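Long-range contacts in CocE/NonD family hydrolase (Staphylococcus aureus subsp. aureus COL, PDB 3III), which probably hydrolyses ester or amide bonds and belongs to the alpha/beta hydrolases related to X-Pro dipeptidyl-peptidases: residues G65-M71 / W158-G164; R297-E301 / N445-N449; H369-H373 / S394-T398. All coordinates share one frame. Where two conformers were deposited one is given. Residues are numbered along the deposited sequence.

Interaction 1: G65-M71 / W158-G164; sequences GKFPVVM and WSNGNIG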
loop_
_atom_site.group_PDB
_atom_site.type_symbol
_atom_site.label_atom_id
_atom_site.label_comp_id
_atom_site.label_asym_id
_atom_site.label_seq_id
_atom_site.Cartn_x
_atom_site.Cartn_y
_atom_site.Cartn_z
ATOM N N GLY A 65 27.044 25.486 0.569
ATOM C CA GLY A 65 26.856 24.784 -0.667
ATOM C C GLY A 65 25.419 24.514 -0.932
ATOM O O GLY A 65 24.567 24.798 -0.098
ATOM N N LYS A 66 25.173 23.978 -2.121
ATOM C CA LYS A 66 23.840 23.642 -2.605
ATOM C C LYS A 66 23.715 22.150 -2.793
ATOM O O LYS A 66 24.572 21.536 -3.441
ATOM C CB LYS A 66 23.575 24.350 -3.928
ATOM C CG LYS A 66 23.346 25.840 -3.757
ATOM C CD LYS A 66 23.005 26.465 -5.073
ATOM C CE LYS A 66 22.509 27.894 -4.869
ATOM N NZ LYS A 66 21.142 27.822 -4.335
ATOM N N PHE A 67 22.629 21.561 -2.284
ATOM C CA PHE A 67 22.483 20.116 -2.235
ATOM C C PHE A 67 21.171 19.660 -2.793
ATOM O O PHE A 67 20.175 20.398 -2.749
ATOM C CB PHE A 67 22.610 19.644 -0.769
ATOM C CG PHE A 67 23.913 20.050 -0.132
ATOM C CD1 PHE A 67 25.074 19.294 -0.328
ATOM C CD2 PHE A 67 24.008 21.222 0.588
ATOM C CE1 PHE A 67 26.280 19.670 0.215
ATOM C CE2 PHE A 67 25.202 21.625 1.158
ATOM C CZ PHE A 67 26.370 20.872 0.947
ATOM N N PRO A 68 21.123 18.425 -3.310
ATOM C CA PRO A 68 19.793 17.889 -3.610
ATOM C C PRO A 68 18.987 17.707 -2.331
ATOM O O PRO A 68 19.547 17.446 -1.243
ATOM C CB PRO A 68 20.116 16.507 -4.272
ATOM C CG PRO A 68 21.409 16.120 -3.638
ATOM C CD PRO A 68 22.186 17.418 -3.499
ATOM N N VAL A 69 17.663 17.800 -2.466
ATOM C CA VAL A 69 16.776 17.777 -1.337
ATOM C C VAL A 69 15.821 16.558 -1.358
ATOM O O VAL A 69 15.162 16.312 -2.366
ATOM C CB VAL A 69 15.912 18.998 -1.280
ATOM C CG1 VAL A 69 14.943 18.885 -0.061
ATOM C CG2 VAL A 69 16.784 20.275 -1.280
ATOM N N VAL A 70 15.846 15.804 -0.266
ATOM C CA VAL A 70 14.949 14.689 -0.023
ATOM C C VAL A 70 13.859 15.205 0.915
ATOM O O VAL A 70 14.162 15.817 1.935
ATOM C CB VAL A 70 15.664 13.502 0.643
ATOM C CG1 VAL A 70 14.648 12.354 0.947
ATOM C CG2 VAL A 70 16.860 12.981 -0.256
HETATM N N MSE A 71 12.589 15.015 0.553
HETATM C CA MSE A 71 11.471 15.546 1.358
HETATM C C MSE A 71 10.428 14.494 1.634
HETATM O O MSE A 71 10.240 13.581 0.808
HETATM C CB MSE A 71 10.794 16.682 0.606
HETATM C CG MSE A 71 9.751 17.430 1.459
HETATM SE SE MSE A 71 9.078 19.006 0.441
HETATM C CE MSE A 71 10.737 20.069 0.431
ATOM N N TRP A 158 20.528 26.411 0.508
ATOM C CA TRP A 158 21.138 25.084 0.559
ATOM C C TRP A 158 20.623 24.111 -0.506
ATOM O O TRP A 158 20.959 22.919 -0.464
ATOM C CB TRP A 158 20.973 24.460 1.960
ATOM C CG TRP A 158 19.612 24.807 2.642
ATOM C CD1 TRP A 158 19.400 25.728 3.608
ATOM C CD2 TRP A 158 18.325 24.266 2.318
ATOM N NE1 TRP A 158 18.065 25.772 3.945
ATOM C CE2 TRP A 158 17.382 24.891 3.163
ATOM C CE3 TRP A 158 17.879 23.309 1.408
ATOM C CZ2 TRP A 158 16.033 24.594 3.120
ATOM C CZ3 TRP A 158 16.539 23.004 1.367
ATOM C CH2 TRP A 158 15.626 23.637 2.238
ATOM N N SER A 159 19.814 24.591 -1.447
ATOM C CA SER A 159 19.151 23.703 -2.387
ATOM C C SER A 159 19.729 23.857 -3.778
ATOM O O SER A 159 19.888 24.971 -4.280
ATOM C CB SER A 159 17.652 23.981 -2.406
ATOM O OG SER A 159 17.043 23.269 -3.473
ATOM N N ASN A 160 20.010 22.728 -4.403
ATOM C CA ASN A 160 20.449 22.711 -5.794
ATOM C C ASN A 160 19.296 22.804 -6.778
ATOM O O ASN A 160 19.514 22.662 -7.982
ATOM C CB ASN A 160 21.357 21.504 -6.120
ATOM C CG ASN A 160 20.562 20.166 -6.325
ATOM O OD1 ASN A 160 19.358 20.102 -6.111
ATOM N ND2 ASN A 160 21.256 19.121 -6.725
ATOM N N GLY A 161 18.074 22.978 -6.262
ATOM C CA GLY A 161 16.899 23.139 -7.124
ATOM C C GLY A 161 16.114 21.853 -7.406
ATOM O O GLY A 161 15.013 21.928 -7.940
ATOM N N ASN A 162 16.679 20.691 -7.086
ATOM C CA ASN A 162 16.090 19.400 -7.368
ATOM C C ASN A 162 15.567 18.766 -6.066
ATOM O O ASN A 162 16.353 18.386 -5.151
ATOM C CB ASN A 162 17.107 18.427 -8.013
ATOM C CG ASN A 162 17.665 18.943 -9.315
ATOM O OD1 ASN A 162 17.084 19.838 -9.917
ATOM N ND2 ASN A 162 18.810 18.395 -9.754
ATOM N N ILE A 163 14.245 18.626 -6.012
ATOM C CA ILE A 163 13.584 17.991 -4.896
ATOM C C ILE A 163 13.076 16.606 -5.323
ATOM O O ILE A 163 12.482 16.427 -6.398
ATOM C CB ILE A 163 12.399 18.804 -4.402
ATOM C CG1 ILE A 163 12.699 20.322 -4.223
ATOM C CG2 ILE A 163 11.700 18.069 -3.232
ATOM C CD1 ILE A 163 13.943 20.783 -3.644
ATOM N N GLY A 164 13.338 15.637 -4.485
ATOM C CA GLY A 164 12.813 14.299 -4.624
ATOM C C GLY A 164 12.057 13.939 -3.334
ATOM O O GLY A 164 12.557 14.110 -2.186
#

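Interaction 2: R297-E301 / N445-N449; sequences RKEWE and NHIEN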
loop_
_atom_site.group_PDB
_atom_site.type_symbol
_atom_site.label_atom_id
_atom_site.label_comp_id
_atom_site.label_asym_id
_atom_site.label_seq_id
_atom_site.Cartn_x
_atom_site.Cartn_y
_atom_site.Cartn_z
ATOM N N ARG A 297 7.859 -9.332 1.726
ATOM C CA ARG A 297 8.421 -9.207 3.074
ATOM C C ARG A 297 7.707 -8.076 3.838
ATOM O O ARG A 297 6.617 -7.653 3.452
ATOM C CB ARG A 297 9.924 -8.933 2.944
ATOM C CG ARG A 297 10.691 -9.875 1.917
ATOM C CD ARG A 297 10.624 -11.271 2.379
ATOM N NE ARG A 297 11.109 -12.207 1.354
ATOM C CZ ARG A 297 12.323 -12.735 1.283
ATOM N NH1 ARG A 297 13.273 -12.397 2.147
ATOM N NH2 ARG A 297 12.588 -13.583 0.275
ATOM N N LYS A 298 8.298 -7.613 4.942
ATOM C CA LYS A 298 7.648 -6.647 5.806
ATOM C C LYS A 298 7.913 -5.186 5.341
ATOM O O LYS A 298 8.945 -4.884 4.743
ATOM C CB LYS A 298 8.102 -6.902 7.266
ATOM C CG LYS A 298 7.526 -8.119 7.921
ATOM C CD LYS A 298 8.352 -8.579 9.151
ATOM C CE LYS A 298 7.912 -9.900 9.716
ATOM N NZ LYS A 298 6.493 -10.025 10.221
ATOM N N GLU A 299 6.991 -4.297 5.650
ATOM C CA GLU A 299 6.902 -2.949 5.047
ATOM C C GLU A 299 8.034 -1.991 5.384
ATOM O O GLU A 299 8.853 -1.654 4.498
ATOM C CB GLU A 299 5.535 -2.339 5.390
ATOM C CG GLU A 299 5.233 -0.901 4.960
ATOM C CD GLU A 299 3.875 -0.435 5.467
ATOM O OE1 GLU A 299 3.120 -1.294 5.976
ATOM O OE2 GLU A 299 3.527 0.761 5.415
ATOM N N TRP A 300 8.080 -1.543 6.634
ATOM C CA TRP A 300 9.119 -0.603 7.075
ATOM C C TRP A 300 10.476 -1.316 7.121
ATOM O O TRP A 300 11.510 -0.711 6.831
ATOM C CB TRP A 300 8.792 0.033 8.436
ATOM C CG TRP A 300 7.576 0.913 8.395
ATOM C CD1 TRP A 300 7.500 2.204 7.926
ATOM C CD2 TRP A 300 6.252 0.562 8.799
ATOM N NE1 TRP A 300 6.214 2.669 8.024
ATOM C CE2 TRP A 300 5.422 1.677 8.530
ATOM C CE3 TRP A 300 5.684 -0.598 9.351
ATOM C CZ2 TRP A 300 4.071 1.698 8.837
ATOM C CZ3 TRP A 300 4.342 -0.603 9.636
ATOM C CH2 TRP A 300 3.529 0.538 9.359
ATOM N N GLU A 301 10.497 -2.597 7.476
ATOM C CA GLU A 301 11.745 -3.358 7.430
ATOM C C GLU A 301 12.431 -3.299 6.037
ATOM O O GLU A 301 13.637 -3.031 5.917
ATOM C CB GLU A 301 11.494 -4.786 7.881
ATOM C CG GLU A 301 12.729 -5.740 7.667
ATOM C CD GLU A 301 12.341 -7.160 7.990
ATOM O OE1 GLU A 301 12.126 -7.455 9.224
ATOM O OE2 GLU A 301 12.249 -7.963 7.046
ATOM N N ASN A 445 -2.101 -6.972 8.723
ATOM C CA ASN A 445 -1.090 -5.942 8.790
ATOM C C ASN A 445 0.058 -6.532 9.620
ATOM O O ASN A 445 -0.039 -6.688 10.874
ATOM C CB ASN A 445 -1.744 -4.654 9.408
ATOM C CG ASN A 445 -0.810 -3.481 9.468
ATOM O OD1 ASN A 445 0.381 -3.640 9.155
ATOM N ND2 ASN A 445 -1.299 -2.302 9.927
ATOM N N HIS A 446 1.163 -6.853 8.931
ATOM C CA HIS A 446 2.312 -7.574 9.530
ATOM C C HIS A 446 1.887 -8.856 10.258
ATOM O O HIS A 446 2.336 -9.120 11.357
ATOM C CB HIS A 446 3.134 -6.673 10.464
ATOM C CG HIS A 446 3.860 -5.588 9.732
ATOM N ND1 HIS A 446 3.203 -4.505 9.191
ATOM C CD2 HIS A 446 5.163 -5.447 9.406
ATOM C CE1 HIS A 446 4.082 -3.754 8.550
ATOM N NE2 HIS A 446 5.282 -4.301 8.666
ATOM N N ILE A 447 0.960 -9.595 9.667
ATOM C CA ILE A 447 0.641 -10.932 10.168
ATOM C C ILE A 447 1.519 -11.946 9.440
ATOM O O ILE A 447 2.014 -11.672 8.365
ATOM C CB ILE A 447 -0.869 -11.309 10.049
ATOM C CG1 ILE A 447 -1.327 -11.452 8.573
ATOM C CG2 ILE A 447 -1.705 -10.277 10.841
ATOM C CD1 ILE A 447 -2.859 -11.979 8.472
ATOM N N GLU A 448 1.810 -13.046 10.110
ATOM C CA GLU A 448 2.673 -14.098 9.523
ATOM C C GLU A 448 1.909 -15.359 9.149
ATOM O O GLU A 448 2.490 -16.261 8.524
ATOM C CB GLU A 448 3.828 -14.418 10.466
ATOM C CG GLU A 448 4.680 -13.155 10.723
ATOM C CD GLU A 448 5.963 -13.387 11.466
ATOM O OE1 GLU A 448 6.228 -14.516 11.967
ATOM O OE2 GLU A 448 6.749 -12.397 11.562
ATOM N N ASN A 449 0.628 -15.416 9.506
ATOM C CA ASN A 449 -0.254 -16.563 9.107
ATOM C C ASN A 449 -1.195 -16.209 7.976
ATOM O O ASN A 449 -2.325 -16.697 7.923
ATOM C CB ASN A 449 -1.074 -17.060 10.325
ATOM C CG ASN A 449 -2.077 -16.011 10.839
ATOM O OD1 ASN A 449 -1.879 -14.818 10.659
ATOM N ND2 ASN A 449 -3.198 -16.482 11.402
HETATM O O HOH W 1 4.509 -10.211 8.151
HETATM O O HOH W 2 0.900 -1.410 7.263
HETATM O O HOH W 3 8.029 -3.534 8.900
#

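Interaction 3: H369-H373 / S394-T398; sequences HTLNH and SFKYT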
loop_
_atom_site.group_PDB
_atom_site.type_symbol
_atom_site.label_atom_id
_atom_site.label_comp_id
_atom_site.label_asym_id
_atom_site.label_seq_id
_atom_site.Cartn_x
_atom_site.Cartn_y
_atom_site.Cartn_z
ATOM N N HIS A 369 -15.540 -29.875 -4.754
ATOM C CA HIS A 369 -14.477 -28.927 -4.346
ATOM C C HIS A 369 -13.243 -28.885 -5.277
ATOM O O HIS A 369 -12.103 -28.898 -4.793
ATOM C CB HIS A 369 -14.049 -29.040 -2.836
ATOM C CG HIS A 369 -13.641 -30.409 -2.365
ATOM N ND1 HIS A 369 -12.374 -30.925 -2.565
ATOM C CD2 HIS A 369 -14.310 -31.336 -1.633
ATOM C CE1 HIS A 369 -12.299 -32.130 -2.024
ATOM N NE2 HIS A 369 -13.462 -32.405 -1.457
ATOM N N THR A 370 -13.464 -28.794 -6.598
ATOM C CA THR A 370 -12.346 -28.769 -7.545
ATOM C C THR A 370 -12.347 -27.567 -8.434
ATOM O O THR A 370 -13.390 -26.966 -8.682
ATOM C CB THR A 370 -12.269 -30.017 -8.439
ATOM O OG1 THR A 370 -13.443 -30.128 -9.250
ATOM C CG2 THR A 370 -12.112 -31.250 -7.559
ATOM N N LEU A 371 -11.116 -27.230 -8.873
ATOM C CA LEU A 371 -10.827 -26.296 -9.940
ATOM C C LEU A 371 -10.304 -27.139 -11.082
ATOM O O LEU A 371 -9.552 -28.094 -10.860
ATOM C CB LEU A 371 -9.747 -25.293 -9.523
ATOM C CG LEU A 371 -10.019 -24.261 -8.419
ATOM C CD1 LEU A 371 -8.722 -23.533 -8.030
ATOM C CD2 LEU A 371 -11.052 -23.255 -8.919
ATOM N N ASN A 372 -10.683 -26.788 -12.305
ATOM C CA ASN A 372 -10.510 -27.689 -13.424
ATOM C C ASN A 372 -10.044 -26.993 -14.694
ATOM O O ASN A 372 -10.514 -25.903 -15.016
ATOM C CB ASN A 372 -11.874 -28.396 -13.767
ATOM C CG ASN A 372 -12.484 -29.171 -12.581
ATOM O OD1 ASN A 372 -12.331 -30.402 -12.459
ATOM N ND2 ASN A 372 -13.158 -28.455 -11.700
ATOM N N HIS A 373 -9.205 -27.681 -15.470
ATOM C CA HIS A 373 -8.854 -27.236 -16.825
ATOM C C HIS A 373 -10.031 -27.052 -17.736
ATOM O O HIS A 373 -10.038 -26.104 -18.456
ATOM C CB HIS A 373 -7.952 -28.229 -17.544
ATOM C CG HIS A 373 -6.585 -28.276 -16.988
ATOM N ND1 HIS A 373 -5.741 -27.185 -17.021
ATOM C CD2 HIS A 373 -5.908 -29.269 -16.355
ATOM C CE1 HIS A 373 -4.595 -27.507 -16.437
ATOM N NE2 HIS A 373 -4.669 -28.765 -16.023
ATOM N N SER A 394 -14.822 -24.352 -0.754
ATOM C CA SER A 394 -13.503 -24.264 -1.312
ATOM C C SER A 394 -13.266 -25.177 -2.503
ATOM O O SER A 394 -14.007 -26.109 -2.727
ATOM C CB SER A 394 -12.454 -24.457 -0.228
ATOM O OG SER A 394 -12.159 -25.796 -0.044
ATOM N N PHE A 395 -12.258 -24.830 -3.289
ATOM C CA PHE A 395 -11.977 -25.436 -4.588
ATOM C C PHE A 395 -10.496 -25.535 -4.835
ATOM O O PHE A 395 -9.783 -24.531 -4.734
ATOM C CB PHE A 395 -12.584 -24.580 -5.680
ATOM C CG PHE A 395 -14.044 -24.298 -5.475
ATOM C CD1 PHE A 395 -15.004 -25.160 -5.994
ATOM C CD2 PHE A 395 -14.462 -23.206 -4.725
ATOM C CE1 PHE A 395 -16.325 -24.956 -5.795
ATOM C CE2 PHE A 395 -15.840 -23.009 -4.492
ATOM C CZ PHE A 395 -16.761 -23.852 -5.038
ATOM N N LYS A 396 -10.032 -26.715 -5.221
ATOM C CA LYS A 396 -8.597 -26.986 -5.258
ATOM C C LYS A 396 -8.136 -27.492 -6.596
ATOM O O LYS A 396 -8.872 -28.236 -7.268
ATOM C CB LYS A 396 -8.181 -28.030 -4.252
ATOM C CG LYS A 396 -8.398 -27.654 -2.822
ATOM C CD LYS A 396 -8.156 -28.891 -1.970
ATOM C CE LYS A 396 -8.190 -28.548 -0.519
ATOM N NZ LYS A 396 -8.754 -29.660 0.269
ATOM N N TYR A 397 -6.898 -27.113 -6.923
ATOM C CA TYR A 397 -6.153 -27.624 -8.052
ATOM C C TYR A 397 -4.708 -27.960 -7.622
ATOM O O TYR A 397 -4.014 -27.130 -7.067
ATOM C CB TYR A 397 -6.132 -26.571 -9.159
ATOM C CG TYR A 397 -5.377 -27.007 -10.376
ATOM C CD1 TYR A 397 -5.968 -27.821 -11.325
ATOM C CD2 TYR A 397 -4.018 -26.639 -10.549
ATOM C CE1 TYR A 397 -5.261 -28.280 -12.438
ATOM C CE2 TYR A 397 -3.295 -27.100 -11.647
ATOM C CZ TYR A 397 -3.935 -27.910 -12.601
ATOM O OH TYR A 397 -3.255 -28.381 -13.687
ATOM N N THR A 398 -4.272 -29.187 -7.884
ATOM C CA THR A 398 -2.923 -29.621 -7.580
ATOM C C THR A 398 -2.096 -29.554 -8.857
ATOM O O THR A 398 -2.456 -30.121 -9.876
ATOM C CB THR A 398 -2.945 -31.050 -7.022
ATOM O OG1 THR A 398 -3.604 -31.015 -5.744
ATOM C CG2 THR A 398 -1.536 -31.588 -6.803
HETATM O O HOH W 4 -8.650 -30.353 -9.601
#

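Interaction 1: G65-M71 / W158-G164
Residues 67-71 and 162-164 run side by side as neighbouring parallel strands of the central sheet of an alpha/beta-hydrolase fold, their axes 4.8 Å apart at closest and 27° from parallel. Val69 straddles Ile163: Val69 N donates to Asn162 O at 3.0 Å, and Val69 O accepts from Gly164 N at 2.9 Å. Met71 N then bonds Gly164 O at 2.9 Å. Further back, Phe67 straddles Ser159 in the same way, with Phe67 N to Trp158 O at 2.8 Å and Asn160 N to Phe67 O at 2.9 Å. Between the two sets the register slips by two residues, a beta bulge. The extra chain is folded up by an ST turn (Gly161 N to Ser159 OG, 3.0 Å) overlapping an Asx turn (Asn162 N to Asn160 OD1, 2.9 Å); at Gly161 phi is positive, and a side chain would jam against Asn160 O.

On the face carrying Val69 and Ile163, Val69 CB meets Ile163 CD1 at 3.6 Å. Selenomethionine Met71 CB lies 4.2 Å from Ile163 CG2, and both residues pack against helix 140-154, the helix of the beta-alpha-beta crossover from strand 119-124 to strand 162-168. Trp158 offers its ring edge to Val69, CZ3 lying 3.8 Å from Val69 CG2. At the exposed end, Lys66 NZ folds back to donate a hydrogen bond to Ser159 O at 3.1 Å.

Interaction 2: R297-E301 / N445-N449
A salt bridge spans the two segments: Lys298 NZ sits 2.7 Å from Glu448 OE2. The same ammonium gives a hydrogen bond to Thr93 O and another, at 2.9 Å, to water 1, which in turn donates to Ile447 O at 2.9 Å, so one lysine ties down several points of a loop-rich junction. His446 is held from both ends of its imidazole. Its ND1 donates to Asn445 OD1 at 3.0 Å, and its NE2 lies 2.9 Å from water 3, which accepts from Glu301 N at 3.0 Å, one of the backbone NH groups in the first turn of helix 299-304. Water 2 sits 2.6 Å from Glu299 OE1 and 3.0 Å from Asn445 OD1.

Around this polar frame the packing centres on the histidine, the residue most covered here. Trp300 CZ3 comes to 3.3 Å from His446 CE1. The two ring planes are only 11° apart, but the centroids of the six-membered ring and the imidazole are 5.3 Å apart, so the rings are slid past one another and barely overlap. Lys298, the N-cap residue, lays its CG 3.9 Å from His446 CD2. His446 itself has a left-handed backbone conformation and belongs to a G1 beta bulge.

The arrangement joins the hydrolase domain to the C-terminal domain beside what is probably the active site: Glu299 touches Ser169, which follows strand 162-168 at the nucleophile-elbow position of alpha/beta hydrolases, and Trp300 touches a bound palmitic acid.

Interaction 3: H369-H373 / S394-T398
Tyr397, His369 and Leu371 carry most of this contact, which bridges the edges of two sheets in the beta-rich C-terminal domain, a non-catalytic domain of the galactose-binding-like clan. The strands cross at 51°, so a single bridge forms, between Thr370 and Lys396. His369 opens it: its O accepts Lys396 N at 3.0 Å, and its CB presses to 2.9 Å from Ser394 O. Leu371 N then bonds Lys396 O at 2.9 Å, and water 4 spans Leu371 O (2.7 Å) and Lys396 O (3.2 Å), where the strands part. Leu371 points its CA-to-CB bond toward 394-398, with CG 3.8 Å from Phe395 CB and CB 3.9 Å from Tyr397 CB, and it also meets Leu364, Leu509 and Val511, so that it packs against strands from both sheets. Tyr397 reaches along the first segment to His373, its ring edge toward the imidazole face (planes at 84°), and His373 NE2 makes a weak hydrogen bond to Tyr397 OH at 2.8 Å.

In the fold
The three contacts are spread across the molecule. Interactions 1 and 3 lie on opposite sides of its centre, 55 Å apart between centres; interaction 2, closer to the middle, is about 33 Å from the first and 29 Å from the last, again between centres. None touches another: the nearest atoms of interactions 1 and 2 are about 14 Å apart, those of 2 and 3 about 15 Å. Strand 162-168 links the first two, running from interaction 1 toward interaction 2 and bringing Val168 against Glu299 and Trp300, next to Ser169 and the palmitic acid. Strands 447-458 and 392-398, in one five-stranded sheet, connect interaction 2 to interaction 3.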